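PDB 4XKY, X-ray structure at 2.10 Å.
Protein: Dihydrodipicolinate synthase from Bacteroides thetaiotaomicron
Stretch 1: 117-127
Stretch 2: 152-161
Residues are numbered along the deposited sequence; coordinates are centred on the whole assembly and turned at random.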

ATOM      1  N   GLU A 117     -10.252   6.912 -17.578  1.00 57.29           N
ATOM      2  CA  GLU A 117      -9.703   8.230 -17.243  1.00 60.26           C
ATOM      3  C   GLU A 117      -8.271   8.455 -17.734  1.00 57.87           C
ATOM      4  O   GLU A 117      -7.908   9.586 -18.057  1.00 55.16           O
ATOM      5  CB  GLU A 117      -9.739   8.487 -15.740  1.00 65.13           C
ATOM      6  CG  GLU A 117     -11.128   8.495 -15.134  1.00 70.42           C
ATOM      7  CD  GLU A 117     -11.434   7.189 -14.439  1.00 75.14           C
ATOM      8  OE1 GLU A 117     -11.261   7.135 -13.202  1.00 78.63           O
ATOM      9  OE2 GLU A 117     -11.804   6.212 -15.132  1.00 77.46           O
ATOM     10  N   LEU A 118      -7.446   7.410 -17.751  1.00 54.94           N
ATOM     11  CA  LEU A 118      -6.116   7.533 -18.346  1.00 52.69           C
ATOM     12  C   LEU A 118      -6.201   7.872 -19.827  1.00 50.34           C
ATOM     13  O   LEU A 118      -5.405   8.666 -20.345  1.00 48.29           O
ATOM     14  CB  LEU A 118      -5.318   6.243 -18.188  1.00 53.57           C
ATOM     15  CG  LEU A 118      -4.605   6.019 -16.862  1.00 54.61           C
ATOM     16  CD1 LEU A 118      -3.795   4.735 -16.948  1.00 54.67           C
ATOM     17  CD2 LEU A 118      -3.694   7.188 -16.536  1.00 54.28           C
ATOM     18  N   ILE A 119      -7.157   7.260 -20.515  1.00 47.55           N
ATOM     19  CA  ILE A 119      -7.279   7.468 -21.946  1.00 48.49           C
ATOM     20  C   ILE A 119      -7.690   8.909 -22.183  1.00 47.85           C
ATOM     21  O   ILE A 119      -7.146   9.588 -23.051  1.00 43.91           O
ATOM     22  CB  ILE A 119      -8.274   6.477 -22.574  1.00 51.40           C
ATOM     23  CG1 ILE A 119      -7.643   5.075 -22.571  1.00 53.20           C
ATOM     24  CG2 ILE A 119      -8.658   6.904 -23.988  1.00 51.87           C
ATOM     25  CD1 ILE A 119      -8.628   3.931 -22.661  1.00 54.39           C
ATOM     26  N   GLU A 120      -8.628   9.385 -21.376  1.00 49.41           N
ATOM     27  CA  GLU A 120      -9.158  10.733 -21.572  1.00 53.07           C
ATOM     28  C   GLU A 120      -8.100  11.783 -21.220  1.00 47.30           C
ATOM     29  O   GLU A 120      -8.067  12.844 -21.824  1.00 48.34           O
ATOM     30  CB  GLU A 120     -10.457  10.965 -20.773  1.00 59.11           C
ATOM     31  CG  GLU A 120     -10.269  11.588 -19.382  1.00 64.47           C
ATOM     32  CD  GLU A 120     -11.505  12.309 -18.848  1.00 71.79           C
ATOM     33  OE1 GLU A 120     -12.325  12.815 -19.646  1.00 77.18           O
ATOM     34  OE2 GLU A 120     -11.650  12.388 -17.609  1.00 76.83           O
ATOM     35  N   PHE A 121      -7.263  11.495 -20.227  1.00 43.03           N
ATOM     36  CA  PHE A 121      -6.157  12.378 -19.877  1.00 40.71           C
ATOM     37  C   PHE A 121      -5.295  12.661 -21.097  1.00 40.12           C
ATOM     38  O   PHE A 121      -5.039  13.805 -21.430  1.00 40.03           O
ATOM     39  CB  PHE A 121      -5.287  11.771 -18.785  1.00 41.11           C
ATOM     40  CG  PHE A 121      -4.115  12.621 -18.440  1.00 41.30           C
ATOM     41  CD1 PHE A 121      -4.229  13.620 -17.496  1.00 43.15           C
ATOM     42  CD2 PHE A 121      -2.915  12.464 -19.095  1.00 40.86           C
ATOM     43  CE1 PHE A 121      -3.153  14.433 -17.189  1.00 42.97           C
ATOM     44  CE2 PHE A 121      -1.841  13.278 -18.803  1.00 41.60           C
ATOM     45  CZ  PHE A 121      -1.955  14.272 -17.849  1.00 42.25           C
ATOM     46  N   TYR A 122      -4.850  11.602 -21.757  1.00 39.77           N
ATOM     47  CA  TYR A 122      -4.017  11.736 -22.943  1.00 39.98           C
ATOM     48  C   TYR A 122      -4.745  12.297 -24.135  1.00 43.13           C
ATOM     49  O   TYR A 122      -4.147  13.035 -24.920  1.00 42.79           O
ATOM     50  CB  TYR A 122      -3.312  10.418 -23.247  1.00 38.53           C
ATOM     51  CG  TYR A 122      -2.206  10.285 -22.269  1.00 36.92           C
ATOM     52  CD1 TYR A 122      -1.077  11.090 -22.379  1.00 36.51           C
ATOM     53  CD2 TYR A 122      -2.308   9.443 -21.185  1.00 37.32           C
ATOM     54  CE1 TYR A 122      -0.068  11.034 -21.449  1.00 37.06           C
ATOM     55  CE2 TYR A 122      -1.293   9.370 -20.246  1.00 36.16           C
ATOM     56  CZ  TYR A 122      -0.181  10.178 -20.375  1.00 36.77           C
ATOM     57  OH  TYR A 122       0.847  10.122 -19.453  1.00 36.51           O
ATOM     58  N   GLU A 123      -6.039  11.998 -24.258  1.00 47.47           N
ATOM     59  CA  GLU A 123      -6.836  12.596 -25.330  1.00 49.39           C
ATOM     60  C   GLU A 123      -6.927  14.116 -25.208  1.00 47.12           C
ATOM     61  O   GLU A 123      -6.871  14.809 -26.209  1.00 46.36           O
ATOM     62  CB  GLU A 123      -8.228  11.960 -25.441  1.00 53.84           C
ATOM     63  CG  GLU A 123      -8.213  10.684 -26.280  1.00 58.63           C
ATOM     64  CD  GLU A 123      -9.544   9.943 -26.314  1.00 64.83           C
ATOM     65  OE1 GLU A 123     -10.599  10.538 -25.984  1.00 67.50           O
ATOM     66  OE2 GLU A 123      -9.531   8.749 -26.684  1.00 69.52           O
ATOM     67  N   HIS A 124      -7.059  14.633 -23.993  1.00 45.97           N
ATOM     68  CA  HIS A 124      -7.040  16.086 -23.774  1.00 45.58           C
ATOM     69  C   HIS A 124      -5.619  16.675 -23.848  1.00 42.92           C
ATOM     70  O   HIS A 124      -5.443  17.839 -24.230  1.00 40.81           O
ATOM     71  CB  HIS A 124      -7.642  16.431 -22.413  1.00 47.97           C
ATOM     72  CG  HIS A 124      -9.082  16.031 -22.258  1.00 54.04           C
ATOM     73  ND1 HIS A 124      -9.983  16.038 -23.304  1.00 58.57           N
ATOM     74  CD2 HIS A 124      -9.785  15.651 -21.163  1.00 57.20           C
ATOM     75  CE1 HIS A 124     -11.171  15.659 -22.865  1.00 60.15           C
ATOM     76  NE2 HIS A 124     -11.077  15.416 -21.571  1.00 59.78           N
ATOM     77  N   LEU A 125      -4.604  15.898 -23.461  1.00 39.66           N
ATOM     78  CA  LEU A 125      -3.244  16.429 -23.437  1.00 38.05           C
ATOM     79  C   LEU A 125      -2.696  16.576 -24.866  1.00 37.95           C
ATOM     80  O   LEU A 125      -2.096  17.602 -25.208  1.00 35.48           O
ATOM     81  CB  LEU A 125      -2.303  15.559 -22.584  1.00 37.83           C
ATOM     82  CG  LEU A 125      -0.843  16.038 -22.505  1.00 38.21           C
ATOM     83  CD1 LEU A 125      -0.723  17.411 -21.858  1.00 37.71           C
ATOM     84  CD2 LEU A 125       0.042  15.024 -21.791  1.00 38.89           C
ATOM     85  N   LEU A 126      -2.917  15.548 -25.689  1.00 38.71           N
ATOM     86  CA  LEU A 126      -2.219  15.423 -26.977  1.00 41.09           C
ATOM     87  C   LEU A 126      -2.354  16.621 -27.921  1.00 41.47           C
ATOM     88  O   LEU A 126      -1.355  17.086 -28.446  1.00 40.82           O
ATOM     89  CB  LEU A 126      -2.590  14.112 -27.686  1.00 43.27           C
ATOM     90  CG  LEU A 126      -1.867  12.890 -27.095  1.00 43.78           C
ATOM     91  CD1 LEU A 126      -2.560  11.609 -27.500  1.00 44.70           C
ATOM     92  CD2 LEU A 126      -0.410  12.842 -27.507  1.00 44.40           C
ATOM     93  N   PRO A 127      -3.574  17.159 -28.107  1.00 42.85           N
ATOM     94  CA  PRO A 127      -3.685  18.330 -29.003  1.00 43.93           C
ATOM     95  C   PRO A 127      -2.868  19.543 -28.546  1.00 43.65           C
ATOM     96  O   PRO A 127      -2.599  20.433 -29.337  1.00 42.70           O
ATOM     97  CB  PRO A 127      -5.188  18.677 -28.957  1.00 45.18           C
ATOM     98  CG  PRO A 127      -5.869  17.421 -28.527  1.00 45.08           C
ATOM     99  CD  PRO A 127      -4.891  16.693 -27.632  1.00 42.68           C
ATOM    100  N   GLN A 152      -2.330   0.142 -26.068  1.00 50.62           N
ATOM    101  CA  GLN A 152      -2.730  -0.087 -27.468  1.00 52.86           C
ATOM    102  C   GLN A 152      -3.542   1.073 -27.976  1.00 52.09           C
ATOM    103  O   GLN A 152      -3.284   1.613 -29.051  1.00 50.72           O
ATOM    104  CB  GLN A 152      -3.625  -1.313 -27.609  1.00 58.43           C
ATOM    105  CG  GLN A 152      -3.002  -2.536 -28.244  1.00 61.71           C
ATOM    106  CD  GLN A 152      -3.976  -3.702 -28.249  1.00 65.72           C
ATOM    107  OE1 GLN A 152      -3.652  -4.810 -27.809  1.00 63.90           O
ATOM    108  NE2 GLN A 152      -5.190  -3.453 -28.734  1.00 70.17           N
ATOM    109  N   ARG A 153      -4.546   1.426 -27.182  1.00 52.31           N
ATOM    110  CA  ARG A 153      -5.508   2.448 -27.544  1.00 55.53           C
ATOM    111  C   ARG A 153      -4.899   3.851 -27.694  1.00 52.80           C
ATOM    112  O   ARG A 153      -5.246   4.567 -28.633  1.00 51.01           O
ATOM    113  CB  ARG A 153      -6.636   2.464 -26.514  1.00 60.82           C
ATOM    114  CG  ARG A 153      -7.588   3.644 -26.610  1.00 66.85           C
ATOM    115  CD  ARG A 153      -8.516   3.572 -27.816  1.00 71.63           C
ATOM    116  NE  ARG A 153      -9.336   4.780 -27.867  1.00 77.44           N
ATOM    117  CZ  ARG A 153     -10.345   5.050 -27.035  1.00 81.86           C
ATOM    118  NH1 ARG A 153     -10.692   4.191 -26.074  1.00 84.25           N
ATOM    119  NH2 ARG A 153     -11.019   6.191 -27.160  1.00 81.34           N
ATOM    120  N   ILE A 154      -4.016   4.247 -26.778  1.00 48.38           N
ATOM    121  CA  ILE A 154      -3.435   5.597 -26.816  1.00 46.86           C
ATOM    122  C   ILE A 154      -2.418   5.664 -27.946  1.00 45.77           C
ATOM    123  O   ILE A 154      -2.272   6.685 -28.610  1.00 46.18           O
ATOM    124  CB  ILE A 154      -2.778   5.987 -25.473  1.00 44.79           C
ATOM    125  CG1 ILE A 154      -3.838   6.052 -24.386  1.00 43.94           C
ATOM    126  CG2 ILE A 154      -2.090   7.351 -25.570  1.00 44.58           C
ATOM    127  CD1 ILE A 154      -3.295   6.084 -22.976  1.00 43.73           C
ATOM    128  N   ALA A 155      -1.751   4.545 -28.188  1.00 44.58           N
ATOM    129  CA  ALA A 155      -0.749   4.465 -29.232  1.00 44.91           C
ATOM    130  C   ALA A 155      -1.271   4.565 -30.670  1.00 47.57           C
ATOM    131  O   ALA A 155      -0.469   4.686 -31.596  1.00 46.57           O
ATOM    132  CB  ALA A 155       0.039   3.186 -29.073  1.00 44.17           C
ATOM    133  N   GLU A 156      -2.582   4.483 -30.871  1.00 51.68           N
ATOM    134  CA  GLU A 156      -3.157   4.732 -32.199  1.00 55.87           C
ATOM    135  C   GLU A 156      -2.912   6.176 -32.624  1.00 54.35           C
ATOM    136  O   GLU A 156      -2.743   6.454 -33.817  1.00 54.27           O
ATOM    137  CB  GLU A 156      -4.656   4.469 -32.219  1.00 60.55           C
ATOM    138  CG  GLU A 156      -5.070   3.024 -31.995  1.00 66.18           C
ATOM    139  CD  GLU A 156      -6.498   2.901 -31.469  1.00 72.31           C
ATOM    140  OE1 GLU A 156      -7.087   3.917 -31.030  1.00 75.79           O
ATOM    141  OE2 GLU A 156      -7.039   1.777 -31.486  1.00 78.66           O
ATOM    142  N   ASN A 157      -2.903   7.092 -31.654  1.00 50.31           N
ATOM    143  CA  ASN A 157      -2.650   8.498 -31.957  1.00 49.50           C
ATOM    144  C   ASN A 157      -1.259   8.614 -32.544  1.00 46.72           C
ATOM    145  O   ASN A 157      -0.306   8.156 -31.946  1.00 43.26           O
ATOM    146  CB  ASN A 157      -2.783   9.366 -30.706  1.00 50.12           C
ATOM    147  CG  ASN A 157      -2.797  10.861 -31.012  1.00 51.34           C
ATOM    148  OD1 ASN A 157      -1.819  11.427 -31.499  1.00 52.62           O
ATOM    149  ND2 ASN A 157      -3.901  11.514 -30.680  1.00 53.01           N
ATOM    150  N   PRO A 158      -1.131   9.230 -33.725  1.00 49.57           N
ATOM    151  CA  PRO A 158       0.211   9.358 -34.304  1.00 47.84           C
ATOM    152  C   PRO A 158       1.154  10.218 -33.463  1.00 45.60           C
ATOM    153  O   PRO A 158       2.361  10.126 -33.624  1.00 45.36           O
ATOM    154  CB  PRO A 158      -0.038  10.015 -35.672  1.00 50.20           C
ATOM    155  CG  PRO A 158      -1.415  10.561 -35.638  1.00 51.25           C
ATOM    156  CD  PRO A 158      -2.176   9.865 -34.550  1.00 51.36           C
ATOM    157  N   GLY A 159       0.610  11.041 -32.574  1.00 43.25           N
ATOM    158  CA  GLY A 159       1.428  11.852 -31.676  1.00 41.90           C
ATOM    159  C   GLY A 159       2.082  11.116 -30.504  1.00 39.84           C
ATOM    160  O   GLY A 159       2.833  11.732 -29.729  1.00 38.14           O
ATOM    161  N   VAL A 160       1.796   9.816 -30.375  1.00 38.66           N
ATOM    162  CA  VAL A 160       2.292   8.973 -29.286  1.00 37.89           C
ATOM    163  C   VAL A 160       3.215   7.912 -29.896  1.00 37.70           C
ATOM    164  O   VAL A 160       2.772   7.107 -30.702  1.00 38.16           O
ATOM    165  CB  VAL A 160       1.110   8.311 -28.530  1.00 39.32           C
ATOM    166  CG1 VAL A 160       1.594   7.474 -27.359  1.00 38.48           C
ATOM    167  CG2 VAL A 160       0.160   9.362 -27.995  1.00 40.29           C
ATOM    168  N   ILE A 161       4.503   7.917 -29.557  1.00 36.38           N
ATOM    169  CA  ILE A 161       5.458   7.058 -30.295  1.00 37.30           C
ATOM    170  C   ILE A 161       6.159   6.017 -29.437  1.00 36.53           C
ATOM    171  O   ILE A 161       6.932   5.223 -29.935  1.00 36.93           O
ATOM    172  CB  ILE A 161       6.526   7.878 -31.067  1.00 37.19           C
ATOM    173  CG1 ILE A 161       7.324   8.790 -30.132  1.00 37.20           C
ATOM    174  CG2 ILE A 161       5.859   8.689 -32.165  1.00 39.11           C
ATOM    175  CD1 ILE A 161       8.469   9.564 -30.789  1.00 37.04           C
TER

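Stretch 1 continues a helix that begins earlier in the chain, held by i to i+4 backbone hydrogen bonds such as Glu 123 N to Ile 119 O at 2.9 Å. Stretch 2 enters as the last part of a helix, passes through two type I beta turns (Ile 154 to Asn 157, then Asn 157 to Val 160) and leaves as a strand. The CA atoms of Ile 119 and Ile 154 lie 6.5 Å apart, those of Leu 126 and Gly 159 6.9 Å, so stretch 2 follows the helix in the same sequence direction. No hydrogen bond crosses between the stretches; apolar packing, one salt bridge and a few van der Waals contacts with polar groups make up the contact, which buries 389 Å².

Along stretch 1, Leu 118 contributes little: its CB points sideways, and its closest approach is through the backbone, O to Ile 154 CD1 at 4.2 Å. Ile 119 points toward stretch 2 and meets two different partners. Its CG1 lies 4.3 Å from Ile 154 CG1, an aliphatic contact, while its CG2 sits 3.9 Å from Arg 153 CZ, over one face of the guanidinium. That planar face is poorly suited to hydrogen bonding and can accept a methyl group, leaving the N-H groups to point outward in the plane.

One turn on, Tyr 122 also points toward stretch 2. Its ring atom CD2 is 3.9 Å from Ile 154 CD1, which approaches obliquely. The CB of Ile 154 points sideways, but its m, t rotamer brings the end of the chain nearer the helix. The hydroxyl of Tyr 122 is hydrogen-bonded elsewhere in the structure.

Glu 123 likewise starts sideways, and its extended chi2 (175°) helps carry the carboxylate to Arg 153. The salt bridge, Glu 123 OE2 to Arg 153 NH2 at 3.0 Å, pairs opposite charges between two exposed residues. Arg 153 thus combines apolar and ionic contacts; a long salt bridge within stretch 2 also links its NE to Glu 156 OE1, at 4.0 Å.

Leu 126 gives up the most area of any residue here, 80 Å², to the turn beyond the helix. Its CD2 packs 3.6 Å from Val 160 CG2 and lies 4.1 Å from Gly 159 O, while CD1 rests 3.5 Å from Asn 157 ND2, a van der Waals contact. The turn is braced internally by Gly 159 N donating to Asn 157 OD1 at 2.7 Å and Val 160 N to Asn 157 O at 3.1 Å. An ideal CB on Gly 159 would come within 2.9 Å of that same Asn 157 OD1, a clash the glycine avoids.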